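Mandelate racemase/muconate lactonizing protein (Thermobispora bispora, PDB 3VC5) probably catalyses the magnesium-dependent dehydration of D-glucarate to 5-dehydro-4-deoxy-D-glucarate, as a member of the mandelate racemase branch of the enolase superfamily. Local coordinates at residues Q48-R53 / E414-R419; V33-P38 / S341-S346; R29-A34 / D404-M409; Y167-W172 / D365-W370. One frame throughout, in Å; residues are numbered along the deposited sequence.

Contact 1: Q48-R53 / E414-R419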
loop_
_atom_site.group_PDB
_atom_site.type_symbol
_atom_site.label_atom_id
_atom_site.label_comp_id
_atom_site.label_asym_id
_atom_site.label_seq_id
_atom_site.Cartn_x
_atom_site.Cartn_y
_atom_site.Cartn_z
ATOM N N GLN A 48 28.920 -2.338 -20.530
ATOM C CA GLN A 48 29.383 -3.181 -21.620
ATOM C C GLN A 48 28.657 -2.826 -22.923
ATOM O O GLN A 48 27.638 -2.145 -22.906
ATOM C CB GLN A 48 29.198 -4.654 -21.277
ATOM C CG GLN A 48 30.180 -5.154 -20.211
ATOM C CD GLN A 48 29.675 -6.388 -19.509
ATOM O OE1 GLN A 48 28.658 -6.343 -18.803
ATOM N NE2 GLN A 48 30.375 -7.503 -19.696
ATOM N N PRO A 49 29.170 -3.317 -24.056
ATOM C CA PRO A 49 28.559 -2.906 -25.330
ATOM C C PRO A 49 27.140 -3.457 -25.569
ATOM O O PRO A 49 26.402 -2.943 -26.438
ATOM C CB PRO A 49 29.521 -3.474 -26.400
ATOM C CG PRO A 49 30.730 -3.914 -25.692
ATOM C CD PRO A 49 30.418 -4.083 -24.223
ATOM N N TRP A 50 26.792 -4.508 -24.843
ATOM C CA TRP A 50 25.433 -5.072 -24.869
ATOM C C TRP A 50 24.843 -5.018 -23.472
ATOM O O TRP A 50 25.517 -5.410 -22.501
ATOM C CB TRP A 50 25.448 -6.531 -25.321
ATOM C CG TRP A 50 25.988 -6.731 -26.699
ATOM C CD1 TRP A 50 27.262 -7.146 -27.041
ATOM C CD2 TRP A 50 25.293 -6.511 -27.941
ATOM N NE1 TRP A 50 27.380 -7.217 -28.418
ATOM C CE2 TRP A 50 26.192 -6.827 -28.987
ATOM C CE3 TRP A 50 23.997 -6.087 -28.268
ATOM C CZ2 TRP A 50 25.838 -6.718 -30.334
ATOM C CZ3 TRP A 50 23.644 -5.982 -29.598
ATOM C CH2 TRP A 50 24.565 -6.307 -30.623
ATOM N N ALA A 51 23.593 -4.558 -23.375
ATOM C CA ALA A 51 22.807 -4.654 -22.152
ATOM C C ALA A 51 21.810 -5.805 -22.359
ATOM O O ALA A 51 21.338 -6.031 -23.475
ATOM C CB ALA A 51 22.073 -3.344 -21.867
ATOM N N LEU A 52 21.530 -6.552 -21.291
ATOM C CA LEU A 52 20.659 -7.730 -21.362
ATOM C C LEU A 52 19.313 -7.420 -20.682
ATOM O O LEU A 52 19.260 -6.698 -19.677
ATOM C CB LEU A 52 21.321 -8.865 -20.579
ATOM C CG LEU A 52 22.769 -9.211 -20.977
ATOM C CD1 LEU A 52 23.320 -10.354 -20.132
ATOM C CD2 LEU A 52 22.883 -9.533 -22.473
ATOM N N ARG A 53 18.250 -8.041 -21.180
ATOM C CA ARG A 53 16.927 -7.996 -20.546
ATOM C C ARG A 53 16.246 -9.324 -20.810
ATOM O O ARG A 53 16.673 -10.084 -21.702
ATOM C CB ARG A 53 16.035 -6.860 -21.095
ATOM C CG ARG A 53 16.561 -5.446 -20.856
ATOM C CD ARG A 53 16.596 -5.050 -19.391
ATOM N NE ARG A 53 15.347 -4.431 -18.926
ATOM C CZ ARG A 53 15.184 -3.978 -17.681
ATOM N NH1 ARG A 53 16.191 -4.096 -16.817
ATOM N NH2 ARG A 53 14.022 -3.441 -17.283
ATOM N N GLU A 414 21.759 -14.204 -28.440
ATOM C CA GLU A 414 22.402 -15.496 -28.693
ATOM C C GLU A 414 23.897 -15.345 -28.979
ATOM O O GLU A 414 24.698 -16.139 -28.487
ATOM C CB GLU A 414 21.699 -16.292 -29.809
ATOM C CG GLU A 414 20.346 -16.880 -29.380
ATOM C CD GLU A 414 20.469 -17.912 -28.245
ATOM O OE1 GLU A 414 21.120 -18.959 -28.442
ATOM O OE2 GLU A 414 19.901 -17.682 -27.153
ATOM N N ARG A 415 24.286 -14.336 -29.756
ATOM C CA ARG A 415 25.697 -14.235 -30.149
ATOM C C ARG A 415 26.475 -13.069 -29.568
ATOM O O ARG A 415 27.594 -12.835 -29.984
ATOM C CB ARG A 415 25.833 -14.246 -31.671
ATOM C CG ARG A 415 24.795 -13.447 -32.361
ATOM C CD ARG A 415 25.258 -12.060 -32.722
ATOM N NE ARG A 415 24.290 -11.404 -33.599
ATOM C CZ ARG A 415 24.296 -10.102 -33.891
ATOM N NH1 ARG A 415 25.248 -9.295 -33.416
ATOM N NH2 ARG A 415 23.361 -9.612 -34.677
ATOM N N CYS A 416 25.938 -12.387 -28.553
ATOM C CA CYS A 416 26.585 -11.162 -28.091
ATOM C C CYS A 416 27.759 -11.443 -27.155
ATOM O O CYS A 416 28.568 -10.544 -26.865
ATOM C CB CYS A 416 25.564 -10.237 -27.428
ATOM S SG CYS A 416 25.100 -10.741 -25.738
ATOM N N GLY A 417 27.850 -12.681 -26.675
ATOM C CA GLY A 417 28.988 -13.104 -25.862
ATOM C C GLY A 417 28.945 -12.611 -24.428
ATOM O O GLY A 417 29.946 -12.720 -23.710
ATOM N N ILE A 418 27.799 -12.069 -23.998
ATOM C CA ILE A 418 27.651 -11.604 -22.603
ATOM C C ILE A 418 26.451 -12.296 -21.994
ATOM O O ILE A 418 25.408 -12.402 -22.626
ATOM C CB ILE A 418 27.480 -10.053 -22.500
ATOM C CG1 ILE A 418 28.731 -9.353 -23.058
ATOM C CG2 ILE A 418 27.270 -9.636 -21.042
ATOM C CD1 ILE A 418 28.611 -7.866 -23.148
ATOM N N ARG A 419 26.606 -12.785 -20.762
ATOM C CA ARG A 419 25.519 -13.504 -20.103
ATOM C C ARG A 419 25.146 -12.916 -18.751
ATOM O O ARG A 419 24.037 -13.147 -18.268
ATOM C CB ARG A 419 25.859 -14.983 -19.939
ATOM C CG ARG A 419 25.878 -15.735 -21.271
ATOM C CD ARG A 419 24.474 -15.856 -21.808
ATOM N NE ARG A 419 24.351 -16.499 -23.127
ATOM C CZ ARG A 419 24.274 -15.830 -24.279
ATOM N NH1 ARG A 419 24.365 -14.505 -24.295
ATOM N NH2 ARG A 419 24.105 -16.489 -25.421
#

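Contact 2: V33-P38 / S341-S346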
loop_
_atom_site.group_PDB
_atom_site.type_symbol
_atom_site.label_atom_id
_atom_site.label_comp_id
_atom_site.label_asym_id
_atom_site.label_seq_id
_atom_site.Cartn_x
_atom_site.Cartn_y
_atom_site.Cartn_z
ATOM N N VAL A 33 16.986 -11.023 -24.345
ATOM C CA VAL A 33 17.326 -10.114 -25.460
ATOM C C VAL A 33 18.585 -9.353 -25.090
ATOM O O VAL A 33 18.930 -9.220 -23.883
ATOM C CB VAL A 33 16.186 -9.093 -25.752
ATOM C CG1 VAL A 33 14.932 -9.804 -26.274
ATOM C CG2 VAL A 33 15.871 -8.222 -24.517
ATOM N N ALA A 34 19.298 -8.883 -26.108
ATOM C CA ALA A 34 20.447 -7.994 -25.878
ATOM C C ALA A 34 20.335 -6.839 -26.834
ATOM O O ALA A 34 19.850 -7.010 -27.976
ATOM C CB ALA A 34 21.782 -8.722 -26.082
ATOM N N PHE A 35 20.778 -5.659 -26.393
ATOM C CA PHE A 35 20.732 -4.483 -27.271
ATOM C C PHE A 35 21.945 -3.591 -26.982
ATOM O O PHE A 35 22.610 -3.767 -25.957
ATOM C CB PHE A 35 19.403 -3.734 -27.114
ATOM C CG PHE A 35 19.015 -3.506 -25.674
ATOM C CD1 PHE A 35 19.496 -2.374 -24.989
ATOM C CD2 PHE A 35 18.138 -4.390 -25.024
ATOM C CE1 PHE A 35 19.150 -2.163 -23.613
ATOM C CE2 PHE A 35 17.777 -4.190 -23.697
ATOM C CZ PHE A 35 18.276 -3.070 -22.992
ATOM N N ARG A 36 22.266 -2.682 -27.904
ATOM C CA ARG A 36 23.498 -1.898 -27.831
ATOM C C ARG A 36 23.403 -0.843 -26.751
ATOM O O ARG A 36 22.322 -0.229 -26.552
ATOM C CB ARG A 36 23.756 -1.217 -29.187
ATOM C CG ARG A 36 24.040 -2.228 -30.287
ATOM C CD ARG A 36 24.239 -1.563 -31.653
ATOM N NE ARG A 36 23.151 -0.626 -31.973
ATOM C CZ ARG A 36 21.995 -0.963 -32.548
ATOM N NH1 ARG A 36 21.755 -2.227 -32.900
ATOM N NH2 ARG A 36 21.076 -0.028 -32.781
ATOM N N ASP A 37 24.522 -0.617 -26.054
ATOM C CA ASP A 37 24.580 0.383 -25.002
ATOM C C ASP A 37 25.921 1.103 -25.153
ATOM O O ASP A 37 26.927 0.446 -25.375
ATOM C CB ASP A 37 24.592 -0.337 -23.640
ATOM C CG ASP A 37 24.159 0.561 -22.483
ATOM O OD1 ASP A 37 23.499 1.586 -22.714
ATOM O OD2 ASP A 37 24.452 0.207 -21.316
ATOM N N PRO A 38 25.943 2.440 -25.013
ATOM C CA PRO A 38 27.242 3.156 -25.082
ATOM C C PRO A 38 28.119 2.900 -23.852
ATOM O O PRO A 38 27.650 2.291 -22.875
ATOM C CB PRO A 38 26.822 4.640 -25.144
ATOM C CG PRO A 38 25.366 4.646 -25.520
ATOM C CD PRO A 38 24.803 3.377 -24.902
ATOM N N SER A 341 19.155 0.237 -17.725
ATOM C CA SER A 341 18.958 0.191 -19.187
ATOM C C SER A 341 17.736 -0.650 -19.489
ATOM O O SER A 341 17.671 -1.810 -19.040
ATOM C CB SER A 341 20.160 -0.499 -19.812
ATOM O OG SER A 341 21.344 0.203 -19.450
ATOM N N HIS A 342 16.798 -0.123 -20.282
ATOM C CA HIS A 342 15.505 -0.809 -20.398
ATOM C C HIS A 342 14.794 -0.440 -21.692
ATOM O O HIS A 342 15.186 0.498 -22.410
ATOM C CB HIS A 342 14.593 -0.438 -19.190
ATOM C CG HIS A 342 14.133 0.992 -19.194
ATOM N ND1 HIS A 342 13.098 1.424 -20.000
ATOM C CD2 HIS A 342 14.617 2.106 -18.575
ATOM C CE1 HIS A 342 12.922 2.729 -19.832
ATOM N NE2 HIS A 342 13.833 3.169 -18.976
ATOM N N LEU A 343 13.747 -1.199 -22.000
ATOM C CA LEU A 343 12.997 -1.011 -23.238
ATOM C C LEU A 343 11.582 -0.479 -22.955
ATOM O O LEU A 343 11.301 0.053 -21.855
ATOM C CB LEU A 343 12.981 -2.341 -24.010
ATOM C CG LEU A 343 14.370 -2.895 -24.309
ATOM C CD1 LEU A 343 14.209 -4.236 -25.027
ATOM C CD2 LEU A 343 15.166 -1.910 -25.178
ATOM N N GLY A 344 10.699 -0.565 -23.946
ATOM C CA GLY A 344 9.426 0.129 -23.868
ATOM C C GLY A 344 8.378 -0.532 -22.970
ATOM O O GLY A 344 7.434 0.118 -22.534
ATOM N N ILE A 345 8.527 -1.826 -22.697
ATOM C CA ILE A 345 7.596 -2.488 -21.770
ATOM C C ILE A 345 7.844 -1.905 -20.379
ATOM O O ILE A 345 6.910 -1.450 -19.702
ATOM C CB ILE A 345 7.774 -4.005 -21.788
ATOM C CG1 ILE A 345 7.339 -4.548 -23.160
ATOM C CG2 ILE A 345 6.990 -4.664 -20.599
ATOM C CD1 ILE A 345 7.923 -5.949 -23.440
ATOM N N SER A 346 9.112 -1.861 -19.985
ATOM C CA SER A 346 9.501 -1.225 -18.703
ATOM C C SER A 346 9.093 0.253 -18.707
ATOM O O SER A 346 8.566 0.743 -17.718
ATOM C CB SER A 346 11.001 -1.337 -18.450
ATOM O OG SER A 346 11.277 -2.650 -18.017
HETATM O O HOH W 1 21.624 2.455 -20.942
#

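Contact 3: R29-A34 / D404-M409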
loop_
_atom_site.group_PDB
_atom_site.type_symbol
_atom_site.label_atom_id
_atom_site.label_comp_id
_atom_site.label_asym_id
_atom_site.label_seq_id
_atom_site.Cartn_x
_atom_site.Cartn_y
_atom_site.Cartn_z
ATOM N N ARG A 29 5.776 -17.066 -22.144
ATOM C CA ARG A 29 6.919 -17.102 -23.039
ATOM C C ARG A 29 8.004 -16.230 -22.454
ATOM O O ARG A 29 7.737 -15.096 -22.057
ATOM C CB ARG A 29 6.495 -16.547 -24.399
ATOM C CG ARG A 29 5.315 -17.315 -24.984
ATOM C CD ARG A 29 4.672 -16.531 -26.166
ATOM N NE ARG A 29 3.550 -17.292 -26.726
ATOM C CZ ARG A 29 2.594 -16.779 -27.497
ATOM N NH1 ARG A 29 2.572 -15.474 -27.773
ATOM N NH2 ARG A 29 1.631 -17.574 -27.967
ATOM N N VAL A 30 9.214 -16.766 -22.379
ATOM C CA VAL A 30 10.328 -16.048 -21.784
ATOM C C VAL A 30 11.438 -15.929 -22.810
ATOM O O VAL A 30 11.920 -16.938 -23.312
ATOM C CB VAL A 30 10.858 -16.785 -20.519
ATOM C CG1 VAL A 30 12.084 -16.022 -19.964
ATOM C CG2 VAL A 30 9.755 -16.917 -19.462
ATOM N N THR A 31 11.823 -14.686 -23.132
ATOM C CA THR A 31 12.785 -14.408 -24.198
ATOM C C THR A 31 13.910 -13.475 -23.768
ATOM O O THR A 31 13.675 -12.276 -23.563
ATOM C CB THR A 31 12.065 -13.779 -25.415
ATOM O OG1 THR A 31 10.931 -14.594 -25.749
ATOM C CG2 THR A 31 13.014 -13.691 -26.640
ATOM N N PRO A 32 15.140 -14.009 -23.640
ATOM C CA PRO A 32 16.233 -13.090 -23.311
ATOM C C PRO A 32 16.598 -12.283 -24.550
ATOM O O PRO A 32 16.550 -12.805 -25.678
ATOM C CB PRO A 32 17.365 -14.033 -22.883
ATOM C CG PRO A 32 17.098 -15.334 -23.696
ATOM C CD PRO A 32 15.589 -15.412 -23.812
ATOM N N VAL A 33 16.986 -11.023 -24.345
ATOM C CA VAL A 33 17.326 -10.114 -25.460
ATOM C C VAL A 33 18.585 -9.353 -25.090
ATOM O O VAL A 33 18.930 -9.220 -23.883
ATOM C CB VAL A 33 16.186 -9.093 -25.752
ATOM C CG1 VAL A 33 14.932 -9.804 -26.274
ATOM C CG2 VAL A 33 15.871 -8.222 -24.517
ATOM N N ALA A 34 19.298 -8.883 -26.108
ATOM C CA ALA A 34 20.447 -7.994 -25.878
ATOM C C ALA A 34 20.335 -6.839 -26.834
ATOM O O ALA A 34 19.850 -7.010 -27.976
ATOM C CB ALA A 34 21.782 -8.722 -26.082
ATOM N N ASP A 404 8.853 -9.380 -34.684
ATOM C CA ASP A 404 10.102 -9.367 -35.447
ATOM C C ASP A 404 11.210 -8.673 -34.633
ATOM O O ASP A 404 12.369 -9.149 -34.599
ATOM C CB ASP A 404 9.912 -8.620 -36.778
ATOM C CG ASP A 404 9.193 -9.453 -37.828
ATOM O OD1 ASP A 404 8.827 -10.616 -37.536
ATOM O OD2 ASP A 404 8.994 -8.936 -38.965
ATOM N N ALA A 405 10.878 -7.539 -34.012
ATOM C CA ALA A 405 11.895 -6.794 -33.252
ATOM C C ALA A 405 12.402 -7.650 -32.080
ATOM O O ALA A 405 13.603 -7.639 -31.748
ATOM C CB ALA A 405 11.338 -5.462 -32.738
ATOM N N LEU A 406 11.475 -8.380 -31.463
ATOM C CA LEU A 406 11.841 -9.319 -30.366
ATOM C C LEU A 406 12.795 -10.379 -30.928
ATOM O O LEU A 406 13.816 -10.694 -30.315
ATOM C CB LEU A 406 10.590 -9.999 -29.789
ATOM C CG LEU A 406 10.877 -10.963 -28.631
ATOM C CD1 LEU A 406 11.467 -10.246 -27.406
ATOM C CD2 LEU A 406 9.556 -11.638 -28.289
ATOM N N ALA A 407 12.468 -10.933 -32.103
ATOM C CA ALA A 407 13.359 -11.913 -32.738
ATOM C C ALA A 407 14.752 -11.342 -33.043
ATOM O O ALA A 407 15.756 -11.998 -32.813
ATOM C CB ALA A 407 12.719 -12.513 -34.004
ATOM N N VAL A 408 14.808 -10.109 -33.544
ATOM C CA VAL A 408 16.098 -9.452 -33.823
ATOM C C VAL A 408 16.923 -9.368 -32.520
ATOM O O VAL A 408 18.115 -9.680 -32.489
ATOM C CB VAL A 408 15.862 -8.051 -34.419
ATOM C CG1 VAL A 408 17.152 -7.199 -34.412
ATOM C CG2 VAL A 408 15.290 -8.176 -35.852
ATOM N N MET A 409 16.282 -8.941 -31.433
ATOM C CA MET A 409 17.059 -8.758 -30.200
ATOM C C MET A 409 17.397 -10.065 -29.549
ATOM O O MET A 409 18.408 -10.161 -28.865
ATOM C CB MET A 409 16.360 -7.864 -29.188
ATOM C CG MET A 409 16.301 -6.410 -29.573
ATOM S SD MET A 409 15.908 -5.470 -28.083
ATOM C CE MET A 409 15.614 -3.868 -28.866
#

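Contact 4: Y167-W172 / D365-W370. With PO4 (phosphate ion), chain B.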
loop_
_atom_site.group_PDB
_atom_site.type_symbol
_atom_site.label_atom_id
_atom_site.label_comp_id
_atom_site.label_asym_id
_atom_site.label_seq_id
_atom_site.Cartn_x
_atom_site.Cartn_y
_atom_site.Cartn_z
ATOM N N TYR A 167 19.419 11.774 -18.037
ATOM C CA TYR A 167 20.358 10.918 -17.293
ATOM C C TYR A 167 21.730 11.053 -17.960
ATOM O O TYR A 167 22.027 10.393 -18.946
ATOM C CB TYR A 167 19.909 9.457 -17.298
ATOM C CG TYR A 167 20.350 8.673 -16.066
ATOM C CD1 TYR A 167 21.532 8.977 -15.388
ATOM C CD2 TYR A 167 19.583 7.593 -15.612
ATOM C CE1 TYR A 167 21.915 8.258 -14.253
ATOM C CE2 TYR A 167 19.963 6.864 -14.460
ATOM C CZ TYR A 167 21.127 7.186 -13.805
ATOM O OH TYR A 167 21.519 6.500 -12.636
ATOM N N LEU A 168 22.537 11.973 -17.445
ATOM C CA LEU A 168 23.846 12.235 -18.018
ATOM C C LEU A 168 24.905 11.314 -17.414
ATOM O O LEU A 168 24.899 10.996 -16.183
ATOM C CB LEU A 168 24.248 13.694 -17.787
ATOM C CG LEU A 168 23.230 14.796 -18.110
ATOM C CD1 LEU A 168 23.829 16.199 -17.873
ATOM C CD2 LEU A 168 22.734 14.672 -19.573
ATOM N N PHE A 169 25.853 10.950 -18.268
ATOM C CA PHE A 169 26.975 10.119 -17.886
ATOM C C PHE A 169 28.241 10.667 -18.486
ATOM O O PHE A 169 28.244 11.081 -19.649
ATOM C CB PHE A 169 26.845 8.719 -18.477
ATOM C CG PHE A 169 25.780 7.855 -17.826
ATOM C CD1 PHE A 169 24.440 7.993 -18.164
ATOM C CD2 PHE A 169 26.140 6.882 -16.897
ATOM C CE1 PHE A 169 23.450 7.164 -17.578
ATOM C CE2 PHE A 169 25.156 6.054 -16.284
ATOM C CZ PHE A 169 23.825 6.201 -16.616
ATOM N N TYR A 170 29.331 10.579 -17.738
ATOM C CA TYR A 170 30.636 10.619 -18.374
ATOM C C TYR A 170 30.744 9.380 -19.258
ATOM O O TYR A 170 30.242 8.310 -18.903
ATOM C CB TYR A 170 31.750 10.639 -17.334
ATOM C CG TYR A 170 31.751 11.855 -16.454
ATOM C CD1 TYR A 170 32.278 13.072 -16.910
ATOM C CD2 TYR A 170 31.290 11.787 -15.146
ATOM C CE1 TYR A 170 32.305 14.184 -16.096
ATOM C CE2 TYR A 170 31.328 12.898 -14.314
ATOM C CZ TYR A 170 31.843 14.096 -14.796
ATOM O OH TYR A 170 31.887 15.205 -13.976
ATOM N N LYS A 171 31.305 9.537 -20.453
ATOM C CA LYS A 171 31.441 8.399 -21.351
ATOM C C LYS A 171 32.580 8.555 -22.332
ATOM O O LYS A 171 32.965 9.676 -22.676
ATOM C CB LYS A 171 30.131 8.178 -22.117
ATOM C CG LYS A 171 29.776 9.355 -23.066
ATOM C CD LYS A 171 28.432 9.146 -23.788
ATOM C CE LYS A 171 28.474 7.967 -24.786
ATOM N NZ LYS A 171 29.459 8.184 -25.934
ATOM N N TRP A 172 33.137 7.426 -22.760
ATOM C CA TRP A 172 34.113 7.437 -23.843
ATOM C C TRP A 172 33.372 7.731 -25.145
ATOM O O TRP A 172 32.136 7.672 -25.177
ATOM C CB TRP A 172 34.836 6.101 -23.933
ATOM C CG TRP A 172 35.560 5.737 -22.681
ATOM C CD1 TRP A 172 36.123 6.601 -21.769
ATOM C CD2 TRP A 172 35.839 4.415 -22.211
ATOM N NE1 TRP A 172 36.716 5.882 -20.744
ATOM C CE2 TRP A 172 36.564 4.541 -20.999
ATOM C CE3 TRP A 172 35.550 3.134 -22.693
ATOM C CZ2 TRP A 172 36.992 3.434 -20.264
ATOM C CZ3 TRP A 172 35.989 2.034 -21.965
ATOM C CH2 TRP A 172 36.698 2.195 -20.760
ATOM N N ASP A 365 13.798 8.721 -13.301
ATOM C CA ASP A 365 14.975 8.464 -14.142
ATOM C C ASP A 365 14.611 7.537 -15.288
ATOM O O ASP A 365 13.732 6.696 -15.146
ATOM C CB ASP A 365 16.097 7.838 -13.321
ATOM C CG ASP A 365 16.721 8.822 -12.347
ATOM O OD1 ASP A 365 16.506 10.044 -12.484
ATOM O OD2 ASP A 365 17.370 8.342 -11.392
ATOM N N THR A 366 15.283 7.706 -16.428
ATOM C CA THR A 366 15.229 6.696 -17.487
ATOM C C THR A 366 16.524 6.690 -18.303
ATOM O O THR A 366 17.147 7.752 -18.508
ATOM C CB THR A 366 14.029 6.901 -18.451
ATOM O OG1 THR A 366 14.025 5.829 -19.410
ATOM C CG2 THR A 366 14.038 8.264 -19.131
ATOM N N HIS A 367 16.946 5.505 -18.749
ATOM C CA HIS A 367 18.085 5.370 -19.667
ATOM C C HIS A 367 17.652 5.510 -21.123
ATOM O O HIS A 367 18.472 5.401 -22.023
ATOM C CB HIS A 367 18.760 4.018 -19.487
ATOM C CG HIS A 367 19.556 3.888 -18.215
ATOM N ND1 HIS A 367 18.974 3.739 -16.966
ATOM C CD2 HIS A 367 20.895 3.898 -18.004
ATOM C CE1 HIS A 367 19.928 3.634 -16.051
ATOM N NE2 HIS A 367 21.102 3.718 -16.657
ATOM N N THR A 368 16.366 5.741 -21.354
ATOM C CA THR A 368 15.830 5.685 -22.723
ATOM C C THR A 368 16.715 6.323 -23.815
ATOM O O THR A 368 16.980 5.685 -24.818
ATOM C CB THR A 368 14.387 6.247 -22.780
ATOM O OG1 THR A 368 13.503 5.385 -22.035
ATOM C CG2 THR A 368 13.911 6.380 -24.228
ATOM N N PRO A 369 17.210 7.564 -23.614
ATOM C CA PRO A 369 17.956 8.180 -24.753
ATOM C C PRO A 369 19.146 7.317 -25.209
ATOM O O PRO A 369 19.488 7.289 -26.397
ATOM C CB PRO A 369 18.459 9.493 -24.157
ATOM C CG PRO A 369 17.410 9.819 -23.068
ATOM C CD PRO A 369 17.106 8.481 -22.454
ATOM N N TRP A 370 19.791 6.625 -24.261
ATOM C CA TRP A 370 21.025 5.887 -24.524
ATOM C C TRP A 370 20.774 4.675 -25.395
ATOM O O TRP A 370 21.711 4.158 -26.035
ATOM C CB TRP A 370 21.662 5.449 -23.174
ATOM C CG TRP A 370 22.049 6.704 -22.395
ATOM C CD1 TRP A 370 21.544 7.116 -21.201
ATOM C CD2 TRP A 370 22.994 7.720 -22.803
ATOM N NE1 TRP A 370 22.118 8.323 -20.828
ATOM C CE2 TRP A 370 22.996 8.716 -21.805
ATOM C CE3 TRP A 370 23.813 7.892 -23.932
ATOM C CZ2 TRP A 370 23.824 9.851 -21.879
ATOM C CZ3 TRP A 370 24.624 9.017 -24.006
ATOM C CH2 TRP A 370 24.620 9.981 -22.997
HETATM P P PO4 B . 23.656 2.268 -14.021
HETATM O O1 PO4 B . 25.101 2.511 -14.234
HETATM O O2 PO4 B . 23.034 2.345 -15.398
HETATM O O3 PO4 B . 23.413 0.934 -13.450
HETATM O O4 PO4 B . 23.152 3.291 -13.137
HETATM O O HOH W 2 17.307 10.392 -19.664
#

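Contact 1: Q48-R53 / E414-R419
W50 lays the face of its indole against C416 in a CH-pi contact: CB of C416 stands 3.5 Å from the centroid of the five-membered ring of W50, only 7° off the normal. With SG of C416 between the backbone N and the carbonyl carbon (chi1 77°), CB is left over the ring, and the sulfur makes an oblique sulfur-aromatic contact with it and also meets CD2 of L52 at 4.1 Å. At the far rim, NH1 of R415 comes obliquely to CZ2 of W50, while its NH2 forms a salt bridge with E411. Apolar packing comes chiefly from I418: CD1 lies at the edge of the indole, near its plane, and meets CB of Q48 at 3.8 Å; CG2 touches CD1 of L52. With an alanine in place of W50, C416 CB would probably lose the ring face it rests on, and a gap would be likely beside I418 CD1. No hydrogen bond crosses the contact; within 414-419, R419 NH1 donates to I418 O at 2.9 Å, and also to Y413 O, while NH2 reaches E414 O. The whole is an apolar docking of the segment leaving helix 403-415 onto the start of strand 50-60 in the N-terminal domain's antiparallel sheet.

Contact 2: V33-P38 / S341-S346
V33 opens the contact lightly, its CG2 lying 4.3 Å from CD1 of L343. Two residues on, F35 supplies the main surface. Its CG stands between the backbone N and the carbonyl carbon (chi1 47°), which turns the ring so that CD2 of L343 sits over its centre, 3.8 Å from the centroid and 13° off the normal, a CH-pi contact. The side chains run antiparallel alongside each other, and CG of L343 is 3.7 Å from CE2 of F35. At the ring edge, near its plane, the carbonyl O of S341 is 4.2 Å from CZ of F35. D37 then brings polarity into this buried place: a water donates to its OD1 at 2.7 Å and accepts from OG of S341 at 2.7 Å, bridging the two side chains where they do not bond directly. OD2 of D37 is taken by H47, so both carboxylate oxygens have partners. L343 occupies the N-cap position of helix 344-355, and its backbone N is held by E69. The side chain of S341 is about 5 Å from a bound phosphate. The strand end thus packs on the segment entering that helix, at the interface of capping domain and barrel where enolase-superfamily enzymes place their active site.

Contact 3: R29-A34 / D404-M409
With CG anti to the backbone N (chi1 -179°), L406 swings its branched end from the helix toward T31 and V33, although its CB does not head there. M409 takes the other course: chi1 of -71° puts CG beside the backbone N, and the extended chain carries the sulfur away, so that its CB does the touching, 3.7 Å from CB of V33. CD1 of L406 fits against two strand residues. It crosses V33 at about a right angle, 3.7 Å from CG1, and meets T31 tip to tip, 3.9 Å from CG2. A glycine in place of L406 would probably open a gap between helix and strand, taking from T31 CG2 the methyl it packs on and leaving V33 CG1 to M409 alone within these segments. One backbone bond fastens the pair: A34 N donates to M409 O at 3.2 Å. The same carbonyl oxygen receives a CA-H contact from V33. The A34 carbonyl is bound by Q412. Helix 403-415 therefore lies across strand 25-36, an edge of the three-stranded sheet within this chain, at 69° and 7.6 Å between the segment axes, an alpha-on-beta packing by which a C-terminal helix joins the N-terminal capping domain.

Contact 4: Y167-W172 / D365-W370
NE1 of W370 donates to the Y167 carbonyl O at 2.8 Å, nearly along the C=O axis and in the indole plane, which helps set the indole's rotation. F169 turns its edge toward the face of the five-membered ring of W370, planes at 86°, in an offset edge-to-face pair. K171 lays its CD 3.8 Å from CZ3 of W370, while its ammonium is tied to D181 and to W172 O. This is the mouth of the barrel, on strand 161-169, where Y167, F169 and H367 border the presumed active-site pocket, W370 backing F169 behind them. Y167 CG lies roughly trans to its own N (chi1 -151°), carrying the ring to H367, over one face of which comes CD2, the planes at 45°; CE2 of Y167 is 3.6 Å from CE1 of H367. The Y167 hydroxyl is bonded to K209 and to K211, the predicted proton acceptor. NE2 of H367 donates to O2 of a phosphate ion at 2.7 Å, its ND1 held by S339. K211, N42, H47 and R421 also bind this ion, which probably came from the crystallisation liquor.

In the fold
Contacts 1, 2 and 3 cluster at one side of the chain's centre, 10 to 12 Å apart between centres, round the antiparallel sheet of the N-terminal capping domain. Contacts 2 and 3 both use strand 25-36, sharing V33 and A34, whereas contact 1 uses its neighbour 50-60; contacts 1 and 3 both draw on helix 403-415. Contact 4 belongs to the barrel, its centre about 12 Å from that of contact 2, which it meets through H342 and T366, and about 23 Å from that of contact 3. In sequence, 365-370 lies between 341-346 and 404-409, and contact 4 is nested within the loops closed by contacts 1 and 3. Chain ends far apart in sequence thus join the capping domain, with contact 2 linking it to the barrel.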